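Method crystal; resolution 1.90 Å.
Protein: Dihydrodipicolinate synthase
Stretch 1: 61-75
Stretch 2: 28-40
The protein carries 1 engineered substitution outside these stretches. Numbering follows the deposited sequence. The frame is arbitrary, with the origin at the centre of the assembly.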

# COMPACT_ATOMS: atom_id res chain seq x y z
N ALA A 61 7.08 2.55 -7.70
CA ALA A 61 7.58 1.76 -8.83
C ALA A 61 9.11 1.83 -8.88
O ALA A 61 9.74 1.26 -9.78
CB ALA A 61 6.99 2.28 -10.14
N LEU A 62 9.68 2.55 -7.92
CA LEU A 62 11.12 2.73 -7.82
C LEU A 62 11.71 1.85 -6.72
O LEU A 62 11.05 1.59 -5.71
CB LEU A 62 11.45 4.19 -7.48
CG LEU A 62 10.88 5.30 -8.36
CD1 LEU A 62 11.29 6.65 -7.80
CD2 LEU A 62 11.37 5.15 -9.80
N THR A 63 12.94 1.38 -6.93
CA THR A 63 13.61 0.58 -5.91
C THR A 63 14.04 1.64 -4.89
O THR A 63 13.93 2.84 -5.16
CB THR A 63 14.89 -0.11 -6.44
OG1 THR A 63 15.81 0.89 -6.91
CG2 THR A 63 14.56 -1.08 -7.57
N ILE A 64 14.51 1.19 -3.74
CA ILE A 64 14.96 2.11 -2.69
C ILE A 64 16.14 2.94 -3.22
O ILE A 64 16.23 4.16 -3.01
CB ILE A 64 15.39 1.33 -1.42
CG1 ILE A 64 14.16 0.69 -0.76
CG2 ILE A 64 16.13 2.24 -0.44
CD1 ILE A 64 13.09 1.69 -0.32
N GLU A 65 17.06 2.27 -3.91
CA GLU A 65 18.22 2.94 -4.47
C GLU A 65 17.81 4.04 -5.46
O GLU A 65 18.35 5.16 -5.43
CB GLU A 65 19.11 1.92 -5.17
CG GLU A 65 20.31 2.51 -5.87
CD GLU A 65 21.04 1.47 -6.68
OE1 GLU A 65 20.41 0.87 -7.58
OE2 GLU A 65 22.25 1.24 -6.42
N GLU A 66 16.87 3.73 -6.35
CA GLU A 66 16.40 4.71 -7.32
C GLU A 66 15.69 5.87 -6.64
O GLU A 66 15.83 7.01 -7.06
CB GLU A 66 15.44 4.06 -8.33
CG GLU A 66 16.04 2.96 -9.17
CD GLU A 66 15.02 2.38 -10.13
OE1 GLU A 66 13.94 1.95 -9.65
OE2 GLU A 66 15.28 2.35 -11.35
N ALA A 67 14.94 5.59 -5.58
CA ALA A 67 14.23 6.66 -4.88
C ALA A 67 15.21 7.65 -4.26
O ALA A 67 15.01 8.86 -4.33
CB ALA A 67 13.30 6.07 -3.80
N LYS A 68 16.28 7.15 -3.66
CA LYS A 68 17.26 8.04 -3.08
C LYS A 68 17.89 8.88 -4.19
O LYS A 68 18.12 10.09 -4.02
CB LYS A 68 18.35 7.25 -2.35
CG LYS A 68 17.85 6.46 -1.16
CD LYS A 68 18.95 5.61 -0.58
CE LYS A 68 18.49 4.86 0.65
NZ LYS A 68 19.54 3.92 1.14
N GLN A 69 18.17 8.25 -5.33
CA GLN A 69 18.78 8.96 -6.46
C GLN A 69 17.88 10.09 -6.99
O GLN A 69 18.37 11.16 -7.34
CB GLN A 69 19.10 7.99 -7.60
CG GLN A 69 20.13 6.92 -7.25
CD GLN A 69 20.57 6.11 -8.46
OE1 GLN A 69 19.74 5.57 -9.20
NE2 GLN A 69 21.87 6.02 -8.67
N VAL A 70 16.58 9.84 -7.05
CA VAL A 70 15.64 10.86 -7.52
C VAL A 70 15.60 12.02 -6.54
O VAL A 70 15.71 13.18 -6.94
CB VAL A 70 14.21 10.28 -7.69
CG1 VAL A 70 13.24 11.40 -8.06
CG2 VAL A 70 14.21 9.20 -8.76
N ALA A 71 15.45 11.72 -5.26
CA ALA A 71 15.40 12.78 -4.25
C ALA A 71 16.69 13.61 -4.33
O ALA A 71 16.65 14.84 -4.37
CB ALA A 71 15.24 12.17 -2.86
N THR A 72 17.82 12.92 -4.35
CA THR A 72 19.11 13.59 -4.41
C THR A 72 19.19 14.49 -5.64
O THR A 72 19.53 15.67 -5.54
CB THR A 72 20.26 12.55 -4.43
OG1 THR A 72 20.28 11.84 -3.18
CG2 THR A 72 21.60 13.23 -4.64
N ARG A 73 18.85 13.91 -6.79
CA ARG A 73 18.89 14.61 -8.08
C ARG A 73 18.04 15.88 -8.07
O ARG A 73 18.49 16.96 -8.47
CB ARG A 73 18.38 13.68 -9.18
CG ARG A 73 18.44 14.28 -10.58
CD ARG A 73 19.84 14.14 -11.15
NE ARG A 73 19.87 14.40 -12.59
CZ ARG A 73 20.88 14.04 -13.38
NH1 ARG A 73 21.93 13.41 -12.86
NH2 ARG A 73 20.84 14.30 -14.68
N VAL A 74 16.78 15.75 -7.65
CA VAL A 74 15.89 16.90 -7.61
C VAL A 74 16.40 17.96 -6.65
O VAL A 74 16.46 19.14 -7.00
CB VAL A 74 14.46 16.49 -7.20
CG1 VAL A 74 13.54 17.72 -7.18
CG2 VAL A 74 13.92 15.45 -8.18
N THR A 75 16.78 17.54 -5.44
CA THR A 75 17.27 18.49 -4.44
C THR A 75 18.44 19.32 -4.97
O THR A 75 18.45 20.56 -4.84
CB THR A 75 17.71 17.76 -3.14
OG1 THR A 75 16.59 17.10 -2.55
CG2 THR A 75 18.30 18.75 -2.14
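Stretch 2, residues 28-40: REIDWKGLDDNVE

After Arg28 in a left-handed conformation, Glu29 and Ile30 are extended, and the chain turns helical at Trp32. Asp31 caps that helix, its OD1 accepting from Gly34 N at 3.1 Å. The helix 32-40 runs broadly the same way as helix 64-75, at a signed crossing angle of -46°, with the axes 10.5 Å apart at closest approach. The register climbs along both chains: the CA atoms of Ile30 and Glu66 lie 8.3 Å apart, those of Val39 and Val74 7.1 Å.

Three residues carry nearly half of the contact. Arg73, which covers the most, points its CA-to-CB bond toward stretch 2 and, with chi1 t and chi2 p, lays its guanidinium beside the first turn of the helix. Its NE donates to Asp36 OD1 at 2.9 Å, and its NH2 makes a weak bond to Asp36 OD2, also 2.9 Å, so the salt bridge has two contacts. Trp32 CB lies over one face of the guanidinium, 3.5 Å from Arg73 NH2, while Arg73 CG packs 4.0 Å from Leu35 CD2. The long side chain thus serves as both apolar filler and charged clasp.

Trp32, chi1 m, reaches across to helix 64-75: its CH2 comes within 3.6 Å of Gln69 CB and 4.1 Å of Val70 CG2. Ile30 fills the N-terminal end before the helix starts, its CD1 3.9 Å from both Glu66 CB and Val70 CG2.

Beyond these, the apolar seam continues toward the C-termini, with Val70 CG1 4.2 Å from Leu35 CD2 and Val74 CG1 4.2 Å from Val39 CG2. Glu66, Val70 and Val74 are spaced four apart, so one face of their helix meets Ile30, Leu35 and Val39 in turn. At the other end, Glu66 OE2 and Glu29 OE1 approach to 4.4 Å; a water donates to each at 2.8 Å and accepts from Ile30 N at 2.9 Å, bridging the like charges.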

# COMPACT_ATOMS: atom_id res chain seq x y z
N ARG A 28 12.79 1.06 -19.37
CA ARG A 28 12.08 1.71 -18.28
C ARG A 28 13.02 2.34 -17.27
O ARG A 28 12.59 2.71 -16.17
CB ARG A 28 11.15 0.73 -17.56
CG ARG A 28 10.04 0.12 -18.41
CD ARG A 28 8.96 -0.47 -17.50
NE ARG A 28 8.04 -1.39 -18.18
CZ ARG A 28 6.84 -1.06 -18.65
NH1 ARG A 28 6.38 0.18 -18.52
NH2 ARG A 28 6.08 -1.99 -19.22
N GLU A 29 14.30 2.46 -17.61
CA GLU A 29 15.26 3.07 -16.69
C GLU A 29 14.90 4.54 -16.58
O GLU A 29 14.24 5.10 -17.45
CB GLU A 29 16.69 2.92 -17.20
CG GLU A 29 17.23 1.48 -17.19
CD GLU A 29 17.20 0.85 -15.81
OE1 GLU A 29 17.82 1.40 -14.87
OE2 GLU A 29 16.56 -0.22 -15.66
N ILE A 30 15.34 5.18 -15.49
CA ILE A 30 15.05 6.59 -15.28
C ILE A 30 15.71 7.47 -16.33
O ILE A 30 16.90 7.35 -16.62
CB ILE A 30 15.54 7.05 -13.88
CG1 ILE A 30 14.80 6.28 -12.79
CG2 ILE A 30 15.35 8.55 -13.73
CD1 ILE A 30 15.29 6.56 -11.37
N ASP A 31 14.91 8.37 -16.91
CA ASP A 31 15.38 9.30 -17.92
C ASP A 31 15.81 10.54 -17.14
O ASP A 31 15.01 11.46 -16.90
CB ASP A 31 14.23 9.63 -18.87
CG ASP A 31 14.63 10.59 -19.97
OD1 ASP A 31 15.76 11.11 -19.95
OD2 ASP A 31 13.77 10.83 -20.85
N TRP A 32 17.07 10.57 -16.72
CA TRP A 32 17.57 11.68 -15.93
C TRP A 32 17.47 13.04 -16.61
O TRP A 32 17.26 14.05 -15.95
CB TRP A 32 19.01 11.41 -15.49
CG TRP A 32 19.08 10.22 -14.59
CD1 TRP A 32 19.51 8.96 -14.91
CD2 TRP A 32 18.59 10.14 -13.24
NE1 TRP A 32 19.32 8.11 -13.85
CE2 TRP A 32 18.76 8.80 -12.81
CE3 TRP A 32 18.02 11.07 -12.36
CZ2 TRP A 32 18.37 8.37 -11.54
CZ3 TRP A 32 17.64 10.63 -11.09
CH2 TRP A 32 17.82 9.30 -10.69
N LYS A 33 17.59 13.05 -17.93
CA LYS A 33 17.49 14.28 -18.71
C LYS A 33 16.05 14.78 -18.59
O LYS A 33 15.81 15.94 -18.24
CB LYS A 33 17.82 14.01 -20.18
CG LYS A 33 18.45 15.18 -20.93
CD LYS A 33 17.56 16.41 -20.95
CE LYS A 33 18.20 17.53 -21.77
NZ LYS A 33 17.45 18.81 -21.66
N GLY A 34 15.10 13.89 -18.87
CA GLY A 34 13.69 14.23 -18.79
C GLY A 34 13.31 14.75 -17.42
O GLY A 34 12.51 15.69 -17.30
N LEU A 35 13.86 14.13 -16.38
CA LEU A 35 13.59 14.54 -15.01
C LEU A 35 14.12 15.94 -14.75
O LEU A 35 13.42 16.78 -14.16
CB LEU A 35 14.24 13.56 -14.02
CG LEU A 35 14.18 13.99 -12.54
CD1 LEU A 35 12.74 14.26 -12.16
CD2 LEU A 35 14.79 12.92 -11.65
N ASP A 36 15.35 16.20 -15.16
CA ASP A 36 15.94 17.52 -14.96
C ASP A 36 15.06 18.57 -15.64
O ASP A 36 14.79 19.63 -15.07
CB ASP A 36 17.37 17.58 -15.52
CG ASP A 36 18.42 16.96 -14.58
OD1 ASP A 36 18.07 16.55 -13.45
OD2 ASP A 36 19.61 16.89 -14.97
N ASP A 37 14.60 18.26 -16.84
CA ASP A 37 13.76 19.17 -17.61
C ASP A 37 12.39 19.39 -17.00
O ASP A 37 11.81 20.47 -17.14
CB ASP A 37 13.62 18.68 -19.04
CG ASP A 37 14.92 18.74 -19.80
OD1 ASP A 37 15.82 19.50 -19.37
OD2 ASP A 37 15.05 18.04 -20.82
N ASN A 38 11.85 18.36 -16.36
CA ASN A 38 10.54 18.51 -15.75
C ASN A 38 10.67 19.44 -14.54
O ASN A 38 9.80 20.29 -14.30
CB ASN A 38 9.98 17.16 -15.31
CG ASN A 38 8.69 17.29 -14.53
OD1 ASN A 38 7.73 17.89 -15.00
ND2 ASN A 38 8.67 16.73 -13.33
N VAL A 39 11.75 19.28 -13.80
CA VAL A 39 12.03 20.10 -12.62
C VAL A 39 12.23 21.56 -13.05
O VAL A 39 11.72 22.48 -12.41
CB VAL A 39 13.29 19.59 -11.88
CG1 VAL A 39 13.66 20.53 -10.73
CG2 VAL A 39 13.03 18.19 -11.33
N GLU A 40 12.97 21.77 -14.14
CA GLU A 40 13.21 23.12 -14.66
C GLU A 40 11.90 23.75 -15.09
O GLU A 40 11.64 24.93 -14.84
CB GLU A 40 14.17 23.08 -15.86
CG GLU A 40 15.64 22.89 -15.51
CD GLU A 40 16.14 23.90 -14.50
OE1 GLU A 40 15.67 25.06 -14.52
OE2 GLU A 40 17.03 23.55 -13.69
O HOH W 1 16.64 3.52 -13.49